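Local coordinates for protein AGR_L_2016p (Agrobacterium tumefaciens, PDB 2GVH) that probably hydrolyses acyl-CoA thioesters to coenzyme A and a free carboxylic acid, using two hotdog-type thioesterase units in a single chain, at residues B[29-34]-B[91-96]; B[202-207]-B[258-263]. One frame throughout, in Å; residues are numbered along the deposited sequence.

Contact 1: residues B[29-34]-B[91-96]; sequences TRLIDI and VEFTAR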
ATOM      1  N   THR B  29     -12.320  20.562  -4.904  1.00 66.87           N
ATOM      2  CA  THR B  29     -11.147  19.798  -4.499  1.00 66.58           C
ATOM      3  C   THR B  29     -10.810  18.764  -5.564  1.00 67.00           C
ATOM      4  O   THR B  29     -11.671  18.001  -6.003  1.00 67.22           O
ATOM      5  CB  THR B  29     -11.412  19.070  -3.188  1.00 66.26           C
ATOM      6  OG1 THR B  29     -11.790  20.009  -2.187  1.00 74.02           O
ATOM      7  CG2 THR B  29     -10.179  18.324  -2.729  1.00 66.30           C
ATOM      8  N   ARG B  30      -9.551  18.713  -5.962  1.00 66.73           N
ATOM      9  CA  ARG B  30      -9.140  17.792  -7.007  1.00 66.69           C
ATOM     10  C   ARG B  30      -8.111  16.809  -6.506  1.00 66.55           C
ATOM     11  O   ARG B  30      -7.218  17.194  -5.781  1.00 66.44           O
ATOM     12  CB  ARG B  30      -8.631  18.573  -8.220  1.00 65.67           C
ATOM     13  CG  ARG B  30      -9.454  19.857  -8.393  1.00 69.46           C
ATOM     14  CD  ARG B  30      -8.848  20.857  -9.370  1.00 75.57           C
ATOM     15  NE  ARG B  30      -9.570  20.762 -10.626  1.00 73.28           N
ATOM     16  CZ  ARG B  30     -10.586  21.539 -10.945  1.00 72.14           C
ATOM     17  NH1 ARG B  30     -10.973  22.491 -10.109  1.00 80.56           N
ATOM     18  NH2 ARG B  30     -11.208  21.373 -12.094  1.00 76.23           N
ATOM     19  N   LEU B  31      -8.258  15.547  -6.889  1.00 65.66           N
ATOM     20  CA  LEU B  31      -7.338  14.465  -6.528  1.00 64.68           C
ATOM     21  C   LEU B  31      -6.991  13.717  -7.811  1.00 66.85           C
ATOM     22  O   LEU B  31      -7.881  13.333  -8.552  1.00 69.17           O
ATOM     23  CB  LEU B  31      -8.037  13.488  -5.592  1.00 62.51           C
ATOM     24  CG  LEU B  31      -7.282  12.351  -4.913  1.00 62.81           C
ATOM     25  CD1 LEU B  31      -7.930  12.083  -3.562  1.00 56.83           C
ATOM     26  CD2 LEU B  31      -7.230  11.052  -5.753  1.00 56.29           C
ATOM     27  N   ILE B  32      -5.717  13.481  -8.062  1.00 67.37           N
ATOM     28  CA  ILE B  32      -5.296  13.018  -9.348  1.00 69.81           C
ATOM     29  C   ILE B  32      -4.484  11.753  -9.210  1.00 71.43           C
ATOM     30  O   ILE B  32      -3.564  11.700  -8.408  1.00 74.75           O
ATOM     31  CB  ILE B  32      -4.509  14.103 -10.127  1.00 68.74           C
ATOM     32  CG1 ILE B  32      -5.483  15.159 -10.613  1.00 70.33           C
ATOM     33  CG2 ILE B  32      -3.921  13.497 -11.338  1.00 73.58           C
ATOM     34  CD1 ILE B  32      -4.894  16.400 -11.220  1.00 72.24           C
ATOM     35  N   ASP B  33      -4.846  10.731  -9.976  1.00 70.29           N
ATOM     36  CA  ASP B  33      -4.082   9.503 -10.017  1.00 68.38           C
ATOM     37  C   ASP B  33      -3.661   9.149 -11.436  1.00 66.74           C
ATOM     38  O   ASP B  33      -4.391   9.363 -12.375  1.00 67.18           O
ATOM     39  CB  ASP B  33      -4.892   8.370  -9.433  1.00 68.75           C
ATOM     40  CG  ASP B  33      -4.023   7.153  -9.074  1.00 81.58           C
ATOM     41  OD1 ASP B  33      -2.759   7.266  -9.044  1.00 87.22           O
ATOM     42  OD2 ASP B  33      -4.607   6.066  -8.825  1.00 87.37           O
ATOM     43  N   ILE B  34      -2.474   8.613 -11.594  1.00 67.43           N
ATOM     44  CA  ILE B  34      -1.997   8.188 -12.911  1.00 68.14           C
ATOM     45  C   ILE B  34      -2.138   6.706 -13.108  1.00 67.84           C
ATOM     46  O   ILE B  34      -1.717   5.960 -12.259  1.00 71.11           O
ATOM     47  CB  ILE B  34      -0.541   8.496 -13.079  1.00 67.54           C
ATOM     48  CG1 ILE B  34      -0.324   9.975 -12.930  1.00 65.47           C
ATOM     49  CG2 ILE B  34      -0.047   8.035 -14.461  1.00 73.39           C
ATOM     50  CD1 ILE B  34       0.901  10.234 -12.165  1.00 64.95           C
ATOM     51  N   VAL B  91      -5.988  10.609 -14.332  1.00 60.27           N
ATOM     52  CA  VAL B  91      -7.385  10.550 -13.876  1.00 61.10           C
ATOM     53  C   VAL B  91      -7.656  11.555 -12.796  1.00 61.79           C
ATOM     54  O   VAL B  91      -7.004  11.547 -11.756  1.00 65.52           O
ATOM     55  CB  VAL B  91      -7.768   9.110 -13.427  1.00 58.14           C
ATOM     56  CG1 VAL B  91      -9.223   8.985 -13.241  1.00 57.29           C
ATOM     57  CG2 VAL B  91      -7.394   8.177 -14.530  1.00 57.38           C
ATOM     58  N   GLU B  92      -8.602  12.429 -13.037  1.00 62.88           N
ATOM     59  CA  GLU B  92      -8.859  13.503 -12.101  1.00 62.89           C
ATOM     60  C   GLU B  92     -10.182  13.344 -11.410  1.00 61.96           C
ATOM     61  O   GLU B  92     -11.193  13.199 -12.056  1.00 63.46           O
ATOM     62  CB  GLU B  92      -8.831  14.847 -12.811  1.00 62.10           C
ATOM     63  CG  GLU B  92      -8.759  16.019 -11.851  1.00 70.98           C
ATOM     64  CD  GLU B  92      -8.792  17.387 -12.521  1.00 70.17           C
ATOM     65  OE1 GLU B  92      -8.781  17.475 -13.754  1.00 80.79           O
ATOM     66  OE2 GLU B  92      -8.862  18.403 -11.803  1.00 82.07           O
ATOM     67  N   PHE B  93     -10.173  13.402 -10.086  1.00 62.33           N
ATOM     68  CA  PHE B  93     -11.391  13.334  -9.309  1.00 60.98           C
ATOM     69  C   PHE B  93     -11.675  14.712  -8.704  1.00 61.01           C
ATOM     70  O   PHE B  93     -10.877  15.238  -7.928  1.00 64.80           O
ATOM     71  CB  PHE B  93     -11.248  12.283  -8.225  1.00 57.88           C
ATOM     72  CG  PHE B  93     -10.915  10.910  -8.754  1.00 62.31           C
ATOM     73  CD1 PHE B  93      -9.635  10.605  -9.180  1.00 64.57           C
ATOM     74  CD2 PHE B  93     -11.878   9.924  -8.806  1.00 62.49           C
ATOM     75  CE1 PHE B  93      -9.320   9.348  -9.672  1.00 65.22           C
ATOM     76  CE2 PHE B  93     -11.584   8.672  -9.291  1.00 65.47           C
ATOM     77  CZ  PHE B  93     -10.288   8.366  -9.725  1.00 63.14           C
ATOM     78  N   THR B  94     -12.802  15.283  -9.039  1.00 57.30           N
ATOM     79  CA  THR B  94     -13.160  16.641  -8.536  1.00 59.81           C
ATOM     80  C   THR B  94     -14.401  16.533  -7.677  1.00 60.24           C
ATOM     81  O   THR B  94     -15.302  15.779  -8.018  1.00 61.11           O
ATOM     82  CB  THR B  94     -13.561  17.600  -9.646  1.00 55.18           C
ATOM     83  OG1 THR B  94     -14.493  16.911 -10.456  1.00 63.62           O
ATOM     84  CG2 THR B  94     -12.436  17.968 -10.522  1.00 57.41           C
ATOM     85  N   ALA B  95     -14.424  17.262  -6.560  1.00 59.67           N
ATOM     86  CA  ALA B  95     -15.563  17.279  -5.674  1.00 59.26           C
ATOM     87  C   ALA B  95     -16.010  18.717  -5.359  1.00 60.74           C
ATOM     88  O   ALA B  95     -15.170  19.604  -5.138  1.00 61.06           O
ATOM     89  CB  ALA B  95     -15.260  16.550  -4.425  1.00 57.59           C
ATOM     90  N   ARG B  96     -17.329  18.912  -5.319  1.00 60.43           N
ATOM     91  CA  ARG B  96     -17.969  20.167  -4.891  1.00 62.60           C
ATOM     92  C   ARG B  96     -19.114  19.853  -3.959  1.00 63.06           C
ATOM     93  O   ARG B  96     -19.950  19.010  -4.260  1.00 66.47           O
ATOM     94  CB  ARG B  96     -18.620  20.907  -6.061  1.00 62.72           C
ATOM     95  CG  ARG B  96     -17.728  21.545  -7.067  1.00 63.91           C
ATOM     96  CD  ARG B  96     -18.425  21.727  -8.446  1.00 65.95           C
ATOM     97  NE  ARG B  96     -17.371  21.832  -9.500  1.00 47.11           N
TER

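Contact 2: residues B[202-207]-B[258-263]; sequences VVLASS and GHFTMV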
ATOM      1  N   VAL B 202       5.884  11.456 -19.978  1.00 63.51           N
ATOM      2  CA  VAL B 202       7.124  12.126 -19.594  1.00 62.49           C
ATOM      3  C   VAL B 202       7.876  11.361 -18.509  1.00 63.38           C
ATOM      4  O   VAL B 202       7.289  10.558 -17.788  1.00 63.28           O
ATOM      5  CB  VAL B 202       6.871  13.559 -19.102  1.00 60.38           C
ATOM      6  CG1 VAL B 202       6.147  14.363 -20.157  1.00 60.82           C
ATOM      7  CG2 VAL B 202       6.062  13.532 -17.849  1.00 60.24           C
ATOM      8  N   VAL B 203       9.178  11.629 -18.388  1.00 63.40           N
ATOM      9  CA  VAL B 203       9.997  10.984 -17.351  1.00 62.97           C
ATOM     10  C   VAL B 203      10.849  12.007 -16.651  1.00 62.48           C
ATOM     11  O   VAL B 203      11.292  12.975 -17.266  1.00 65.09           O
ATOM     12  CB  VAL B 203      10.892   9.868 -17.907  1.00 62.30           C
ATOM     13  CG1 VAL B 203      10.030   8.730 -18.436  1.00 59.77           C
ATOM     14  CG2 VAL B 203      11.812  10.421 -18.996  1.00 57.60           C
ATOM     15  N   LEU B 204      11.008  11.817 -15.354  1.00 60.93           N
ATOM     16  CA  LEU B 204      11.862  12.623 -14.514  1.00 62.12           C
ATOM     17  C   LEU B 204      13.340  12.449 -14.903  1.00 62.36           C
ATOM     18  O   LEU B 204      13.834  11.306 -14.926  1.00 62.54           O
ATOM     19  CB  LEU B 204      11.677  12.161 -13.064  1.00 60.76           C
ATOM     20  CG  LEU B 204      12.596  12.806 -12.043  1.00 62.70           C
ATOM     21  CD1 LEU B 204      12.181  14.290 -11.868  1.00 65.85           C
ATOM     22  CD2 LEU B 204      12.520  12.081 -10.748  1.00 63.50           C
ATOM     23  N   ALA B 205      14.013  13.567 -15.189  1.00 60.86           N
ATOM     24  CA  ALA B 205      15.449  13.557 -15.514  1.00 62.37           C
ATOM     25  C   ALA B 205      16.308  14.127 -14.364  1.00 63.40           C
ATOM     26  O   ALA B 205      17.420  13.645 -14.116  1.00 64.27           O
ATOM     27  CB  ALA B 205      15.720  14.309 -16.817  1.00 59.36           C
ATOM     28  N   SER B 206      15.788  15.140 -13.665  1.00 63.30           N
ATOM     29  CA  SER B 206      16.480  15.643 -12.489  1.00 64.28           C
ATOM     30  C   SER B 206      15.581  16.437 -11.581  1.00 63.54           C
ATOM     31  O   SER B 206      14.563  16.960 -12.014  1.00 63.01           O
ATOM     32  CB  SER B 206      17.672  16.507 -12.896  1.00 61.82           C
ATOM     33  OG  SER B 206      17.216  17.575 -13.682  1.00 67.62           O
ATOM     34  N   SER B 207      15.995  16.574 -10.330  1.00 64.69           N
ATOM     35  CA  SER B 207      15.280  17.459  -9.392  1.00 64.53           C
ATOM     36  C   SER B 207      16.286  18.325  -8.668  1.00 63.87           C
ATOM     37  O   SER B 207      17.357  17.865  -8.332  1.00 63.58           O
ATOM     38  CB  SER B 207      14.531  16.617  -8.363  1.00 64.39           C
ATOM     39  OG  SER B 207      15.459  15.849  -7.610  1.00 68.40           O
ATOM     40  N   GLY B 258       9.905  22.835  -5.114  1.00 68.31           N
ATOM     41  CA  GLY B 258      10.828  22.003  -5.856  1.00 63.62           C
ATOM     42  C   GLY B 258      10.806  22.352  -7.321  1.00 63.96           C
ATOM     43  O   GLY B 258       9.810  22.864  -7.841  1.00 66.26           O
ATOM     44  N   HIS B 259      11.903  22.089  -8.000  1.00 64.59           N
ATOM     45  CA  HIS B 259      11.953  22.239  -9.451  1.00 63.90           C
ATOM     46  C   HIS B 259      12.407  20.910 -10.009  1.00 64.59           C
ATOM     47  O   HIS B 259      13.467  20.393  -9.608  1.00 65.02           O
ATOM     48  CB  HIS B 259      12.913  23.353  -9.846  1.00 62.08           C
ATOM     49  CG  HIS B 259      12.523  24.684  -9.291  1.00 67.56           C
ATOM     50  ND1 HIS B 259      11.851  25.637 -10.037  1.00 62.99           N
ATOM     51  CD2 HIS B 259      12.656  25.198  -8.045  1.00 70.51           C
ATOM     52  CE1 HIS B 259      11.616  26.690  -9.276  1.00 68.45           C
ATOM     53  NE2 HIS B 259      12.090  26.450  -8.063  1.00 71.09           N
ATOM     54  N   PHE B 260      11.592  20.361 -10.912  1.00 63.01           N
ATOM     55  CA  PHE B 260      11.885  19.092 -11.565  1.00 62.76           C
ATOM     56  C   PHE B 260      12.061  19.258 -13.068  1.00 62.67           C
ATOM     57  O   PHE B 260      11.391  20.065 -13.728  1.00 59.31           O
ATOM     58  CB  PHE B 260      10.775  18.086 -11.271  1.00 62.64           C
ATOM     59  CG  PHE B 260      10.458  17.950  -9.803  1.00 59.34           C
ATOM     60  CD1 PHE B 260       9.511  18.776  -9.197  1.00 60.13           C
ATOM     61  CD2 PHE B 260      11.102  16.980  -9.031  1.00 53.79           C
ATOM     62  CE1 PHE B 260       9.214  18.648  -7.842  1.00 56.44           C
ATOM     63  CE2 PHE B 260      10.825  16.830  -7.657  1.00 62.25           C
ATOM     64  CZ  PHE B 260       9.866  17.703  -7.067  1.00 59.40           C
ATOM     65  N   THR B 261      12.986  18.483 -13.620  1.00 62.94           N
ATOM     66  CA  THR B 261      13.125  18.493 -15.060  1.00 63.06           C
ATOM     67  C   THR B 261      12.504  17.223 -15.598  1.00 62.82           C
ATOM     68  O   THR B 261      12.820  16.130 -15.134  1.00 64.21           O
ATOM     69  CB  THR B 261      14.572  18.710 -15.480  1.00 64.44           C
ATOM     70  OG1 THR B 261      14.967  20.002 -15.030  1.00 62.06           O
ATOM     71  CG2 THR B 261      14.739  18.660 -17.004  1.00 62.82           C
HETATM   72  N   MSE B 262      11.589  17.388 -16.550  1.00 63.12           N
HETATM   73  CA  MSE B 262      10.868  16.259 -17.147  1.00 65.02           C
HETATM   74  C   MSE B 262      11.218  16.130 -18.621  1.00 64.57           C
HETATM   75  O   MSE B 262      11.392  17.116 -19.295  1.00 65.86           O
HETATM   76  CB  MSE B 262       9.364  16.484 -16.999  1.00 64.72           C
HETATM   77  CG  MSE B 262       8.859  16.555 -15.539  1.00 69.18           C
HETATM   78 SE   MSE B 262       8.858  14.779 -14.547  1.00 88.11          SE
HETATM   79  CE  MSE B 262       7.942  13.699 -15.566  1.00 80.02           C
ATOM     80  N   VAL B 263      11.330  14.919 -19.132  1.00 65.86           N
ATOM     81  CA  VAL B 263      11.647  14.772 -20.546  1.00 66.89           C
ATOM     82  C   VAL B 263      10.512  14.057 -21.254  1.00 69.42           C
ATOM     83  O   VAL B 263      10.008  13.059 -20.748  1.00 70.32           O
ATOM     84  CB  VAL B 263      12.970  14.034 -20.739  1.00 66.05           C
ATOM     85  CG1 VAL B 263      13.193  13.679 -22.210  1.00 71.72           C
ATOM     86  CG2 VAL B 263      14.132  14.892 -20.237  1.00 61.93           C
TER

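Contact 1: residues B[29-34]-B[91-96]
Thr29 and Ala95 open the pairing with two backbone bonds, Thr29 N to Ala95 O (3.0 Å) and Ala95 N back to Thr29 O (2.9 Å). At Arg30, in a non-hydrogen-bonded pair with Thr94, a side-chain bond is added on the face shared with Ile32 and Glu92. Arg30 NE donates to Glu92 OE2 at 2.7 Å (N-H...O 154°), a salt bridge that meets the oxygen nearly along its C-O bond and close to the guanidinium plane. The two flat groups are nevertheless turned 50° apart, and Thr94 CG2 lies over one guanidinium face, toward its rim. Glu92 CG is anti to the backbone N (chi1 -166°), and the chain, extended from there, carries OE2 to Arg30 NE; OE1 goes to Arg196. Leu31, on the other face, exchanges two backbone bonds with Phe93, whose ring edge sits beside Leu31 O, with CD1 3.3 Å from that oxygen. The ring itself packs on helix 49-67. Ile32 lays CG1 against Glu92 CG at 3.6 Å. Asp33 closes the pairing with backbone bonds to and from Val91. This regular antiparallel pair joins the first and third strands of a hotdog sheet, curled round its central helix.

Contact 2: residues B[202-207]-B[258-263]
Val203 and Val263 start an antiparallel pairing that is interrupted by a classic beta bulge, the two segment axes running 136° apart. This joins strand 202-211, at the edge of the second hotdog sheet within the chain, to strand 252-264. In the bulge Ala205 and Ser206 both face Thr261: Thr261 O takes a nearly straight bond from Ala205 N (2.8 Å, 173°) and a weak one from Ser206 N (3.5 Å), while Thr261 N bonds Ser206 O. One carbonyl thus serves two successive amides, and the register slips by one residue.

On the face that looks toward helix 179-198, selenomethionine Met262 bends at chi2, which sets SE beside Leu204, 4.1 Å from Leu204 CB, and again at chi3, which turns CE. Leu204 CG stands anti to the backbone N (chi1 174°), and from it CD1 reaches Phe260 CD2 at 4.1 Å, oblique to the ring. The Phe260 ring rests on Met186 and Thr187 of the helix. Val263, on the face of Val203 and Thr261, touches with CG2 the CB of Ala205, which the bulge turns toward the partner strand (3.8 Å). Val203 CG2 lies beside Val263 CB, the two valines crossing at a slant.

Ser206, the second bulge residue, and Ser207 after it also pair with an antiparallel strand of the second subunit, another copy of this protein, so the sheet continues across that interface. Across the contact Ser206 OG comes within 3.4 Å of Thr261 CB, and on the helix side Ser207 CB sits 3.5 Å from Phe260 CD2, approaching the ring obliquely.

How the contacts relate
Along the chain both strands of contact 1 precede both of contact 2, and each contact belongs to a different five-stranded sheet with strand order 1-3-4-5-2. Each holds an edge strand of its own sheet: the first strand, paired with the third, in contact 1, and the second, paired with the fifth, in contact 2. Their centres lie about 22 Å apart and their nearest atoms about 8 Å, without touching. Helix 179-198 links them: Ile32 and Ile34 pack on it from contact 1, Val202, Phe260 and Met262 from contact 2. Strand 29-35 also bonds to strand 160-165, joining the two hotdog halves within the chain, whereas strand 202-211 extends its sheet into a second subunit.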